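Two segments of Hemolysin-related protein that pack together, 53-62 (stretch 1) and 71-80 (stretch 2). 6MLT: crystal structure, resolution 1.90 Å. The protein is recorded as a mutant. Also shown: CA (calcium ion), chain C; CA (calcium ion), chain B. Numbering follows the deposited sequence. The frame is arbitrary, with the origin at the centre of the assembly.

Stretch 1, residues 53-62: DVADIIVVTF
Stretch 2, residues 71-80: GYIRALSGVD

Residues 71-76 form a strand antiparallel to the strand that ends stretch 1, their N-to-C directions 150° apart and their axes approaching to 4.3 Å. Backbone angles are extended throughout the two strands, for example Val59 (phi/psi -138/166), Gly71 (-149/178) and Ile73 (-74/131). Ile57, Val59 and Thr61 face Leu76, Arg74 and Tyr72 as hydrogen-bonded pairs (CA-CA 5.0, 5.5 and 5.2 Å). Each pair is closed by two backbone bonds: Ile57 N to Leu76 O 2.9 Å and Leu76 N to Ile57 O 2.7 Å; Val59 N to Arg74 O 3.1 Å and Arg74 N to Val59 O 2.9 Å; Thr61 N to Tyr72 O and Tyr72 N to Thr61 O, both 2.9 Å, the last the most bent at 144°. Between them lie the non-hydrogen-bonded pairs Ile58-Ala75 (CA-CA 4.7 Å) and Val60-Ile73 (4.4 Å), where CA-H...O contacts such as Val60 CA to Tyr72 O, 3.2 Å, fill the gaps.

Side chains alternate between faces. Ile58 (m, t), Val60 (t), Ile73 (m, t) and Ala75 share one, where Ile58 CG2 meets Ile73 CG2 diagonally at 3.8 Å. The other carries Ile57 (m, p), Val59 (m), Leu76 (m, t) and Tyr72 (m); here Val59 CG2 lies 4.3 Å from Leu76 CD1. On this face the end of the Arg74 side chain (m, t, t, chi4 -103°) comes nearer the other strand, and its NE donates to Thr61 OG1 (chi1 p) at 2.9 Å, with OG1 at the edge of the guanidinium and near its plane.

Beyond Leu76 the chain turns at Gly78 (-62/-23), whose N donates to Asp56 OD1 at 2.8 Å. Asp56 (m, chi2 -59°) also chelates a calcium ion through OD1 (2.4 Å) and OD2 (2.5 Å), so OD1 links metal and turn. Val54 O binds the same ion at 2.2 Å. Gly78 CA sits 3.1 Å from Ala55 O; an ideal CB there would clash with that oxygen.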

# COMPACT_ATOMS: atom_id res chain seq x y z
N ASP A 53 13.06 -21.42 2.37
CA ASP A 53 12.39 -22.22 3.37
C ASP A 53 10.89 -21.91 3.36
O ASP A 53 10.40 -21.09 2.58
CB ASP A 53 13.02 -21.97 4.74
CG ASP A 53 14.48 -22.35 4.77
OD1 ASP A 53 14.78 -23.54 4.56
OD2 ASP A 53 15.32 -21.45 4.97
N VAL A 54 10.15 -22.57 4.24
CA VAL A 54 8.70 -22.43 4.32
C VAL A 54 8.37 -21.45 5.44
O VAL A 54 8.70 -21.70 6.60
CB VAL A 54 8.01 -23.79 4.54
CG1 VAL A 54 6.49 -23.62 4.61
CG2 VAL A 54 8.37 -24.75 3.43
N ALA A 55 7.71 -20.35 5.09
CA ALA A 55 7.38 -19.33 6.09
C ALA A 55 6.46 -19.89 7.16
O ALA A 55 5.64 -20.78 6.91
CB ALA A 55 6.73 -18.12 5.42
N ASP A 56 6.59 -19.35 8.36
CA ASP A 56 5.94 -19.86 9.56
C ASP A 56 4.99 -18.83 10.13
O ASP A 56 4.94 -17.68 9.69
CB ASP A 56 7.01 -20.26 10.57
CG ASP A 56 7.99 -21.22 9.97
OD1 ASP A 56 7.54 -22.30 9.54
OD2 ASP A 56 9.20 -20.89 9.88
N ILE A 57 4.21 -19.26 11.12
CA ILE A 57 3.15 -18.45 11.70
C ILE A 57 3.48 -18.17 13.16
O ILE A 57 3.87 -19.09 13.90
CB ILE A 57 1.77 -19.13 11.56
CG1 ILE A 57 1.28 -19.06 10.11
CG2 ILE A 57 0.74 -18.47 12.47
CD1 ILE A 57 1.91 -20.03 9.16
N ILE A 58 3.33 -16.92 13.58
CA ILE A 58 3.47 -16.51 14.97
C ILE A 58 2.12 -16.04 15.48
O ILE A 58 1.49 -15.17 14.86
CB ILE A 58 4.52 -15.41 15.14
CG1 ILE A 58 5.91 -15.93 14.77
CG2 ILE A 58 4.52 -14.89 16.60
CD1 ILE A 58 6.94 -14.83 14.57
N VAL A 59 1.69 -16.58 16.62
CA VAL A 59 0.45 -16.20 17.28
C VAL A 59 0.71 -16.09 18.78
O VAL A 59 1.74 -16.54 19.29
CB VAL A 59 -0.69 -17.20 17.00
CG1 VAL A 59 -1.04 -17.20 15.53
CG2 VAL A 59 -0.31 -18.60 17.45
N VAL A 60 -0.24 -15.49 19.48
CA VAL A 60 -0.24 -15.40 20.93
C VAL A 60 -1.48 -16.13 21.43
O VAL A 60 -2.60 -15.80 21.02
CB VAL A 60 -0.21 -13.94 21.42
CG1 VAL A 60 -0.08 -13.89 22.94
CG2 VAL A 60 0.93 -13.16 20.74
N THR A 61 -1.29 -17.12 22.30
CA THR A 61 -2.38 -17.95 22.79
C THR A 61 -2.74 -17.57 24.23
O THR A 61 -1.87 -17.22 25.03
CB THR A 61 -2.03 -19.44 22.73
OG1 THR A 61 -0.90 -19.72 23.57
CG2 THR A 61 -1.70 -19.85 21.31
N PHE A 62 -4.04 -17.67 24.55
CA PHE A 62 -4.53 -17.41 25.90
C PHE A 62 -5.52 -18.50 26.31
O PHE A 62 -6.00 -19.28 25.48
CB PHE A 62 -5.20 -16.03 26.02
CG PHE A 62 -6.41 -15.86 25.15
CD1 PHE A 62 -6.28 -15.43 23.84
CD2 PHE A 62 -7.68 -16.10 25.65
CE1 PHE A 62 -7.40 -15.25 23.03
CE2 PHE A 62 -8.80 -15.93 24.84
CZ PHE A 62 -8.65 -15.51 23.54
N GLY A 71 -0.69 -13.68 27.08
CA GLY A 71 -0.67 -15.02 26.52
C GLY A 71 0.73 -15.39 26.09
O GLY A 71 1.67 -14.60 26.19
N TYR A 72 0.88 -16.62 25.59
CA TYR A 72 2.18 -17.15 25.19
C TYR A 72 2.39 -16.95 23.70
O TYR A 72 1.50 -17.25 22.90
CB TYR A 72 2.32 -18.63 25.54
CG TYR A 72 2.48 -18.87 27.02
CD1 TYR A 72 3.68 -18.61 27.65
CD2 TYR A 72 1.42 -19.35 27.79
CE1 TYR A 72 3.83 -18.81 29.01
CE2 TYR A 72 1.56 -19.55 29.16
CZ TYR A 72 2.77 -19.28 29.76
OH TYR A 72 2.91 -19.48 31.11
N ILE A 73 3.57 -16.47 23.33
CA ILE A 73 3.97 -16.44 21.92
C ILE A 73 4.32 -17.85 21.48
O ILE A 73 5.09 -18.55 22.15
CB ILE A 73 5.17 -15.50 21.71
CG1 ILE A 73 4.85 -14.10 22.24
CG2 ILE A 73 5.54 -15.44 20.23
CD1 ILE A 73 6.07 -13.17 22.26
N ARG A 74 3.76 -18.27 20.35
CA ARG A 74 4.02 -19.59 19.79
C ARG A 74 4.36 -19.46 18.31
O ARG A 74 3.72 -18.69 17.59
CB ARG A 74 2.82 -20.52 19.95
CG ARG A 74 2.36 -20.75 21.38
CD ARG A 74 1.33 -21.88 21.40
NE ARG A 74 0.64 -22.04 22.69
CZ ARG A 74 0.90 -22.98 23.59
NH1 ARG A 74 1.87 -23.87 23.40
NH2 ARG A 74 0.19 -23.04 24.71
N ALA A 75 5.34 -20.23 17.87
CA ALA A 75 5.73 -20.30 16.47
C ALA A 75 5.29 -21.64 15.89
O ALA A 75 5.65 -22.69 16.42
CB ALA A 75 7.24 -20.12 16.30
N LEU A 76 4.53 -21.59 14.79
CA LEU A 76 3.96 -22.77 14.16
C LEU A 76 4.56 -22.97 12.77
O LEU A 76 4.61 -22.03 11.97
CB LEU A 76 2.44 -22.64 14.04
CG LEU A 76 1.72 -22.27 15.34
CD1 LEU A 76 0.21 -22.17 15.10
CD2 LEU A 76 2.04 -23.28 16.43
N SER A 77 4.98 -24.20 12.48
CA SER A 77 5.60 -24.49 11.20
C SER A 77 4.61 -24.29 10.06
O SER A 77 3.48 -24.78 10.10
CB SER A 77 6.11 -25.93 11.18
OG SER A 77 6.62 -26.26 9.90
N GLY A 78 5.05 -23.58 9.02
CA GLY A 78 4.21 -23.42 7.84
C GLY A 78 3.89 -24.74 7.15
O GLY A 78 2.88 -24.82 6.44
N VAL A 79 4.72 -25.75 7.35
CA VAL A 79 4.52 -27.04 6.69
C VAL A 79 3.30 -27.76 7.26
O VAL A 79 2.41 -28.19 6.52
CB VAL A 79 5.79 -27.91 6.84
CG1 VAL A 79 5.57 -29.32 6.27
CG2 VAL A 79 6.97 -27.25 6.15
N ASP A 80 3.26 -27.92 8.58
CA ASP A 80 2.26 -28.79 9.18
C ASP A 80 1.66 -28.25 10.47
O ASP A 80 0.87 -28.96 11.10
CB ASP A 80 2.86 -30.17 9.45
CG ASP A 80 4.12 -30.11 10.30
OD1 ASP A 80 4.39 -29.04 10.90
OD2 ASP A 80 4.84 -31.12 10.36
CA CA C . 9.61 -22.79 8.34
CA CA B . 17.21 -23.16 4.54
O HOH W 1 8.50 -24.85 8.42
O HOH W 2 17.44 -22.00 2.64
O HOH W 3 11.50 -21.19 7.83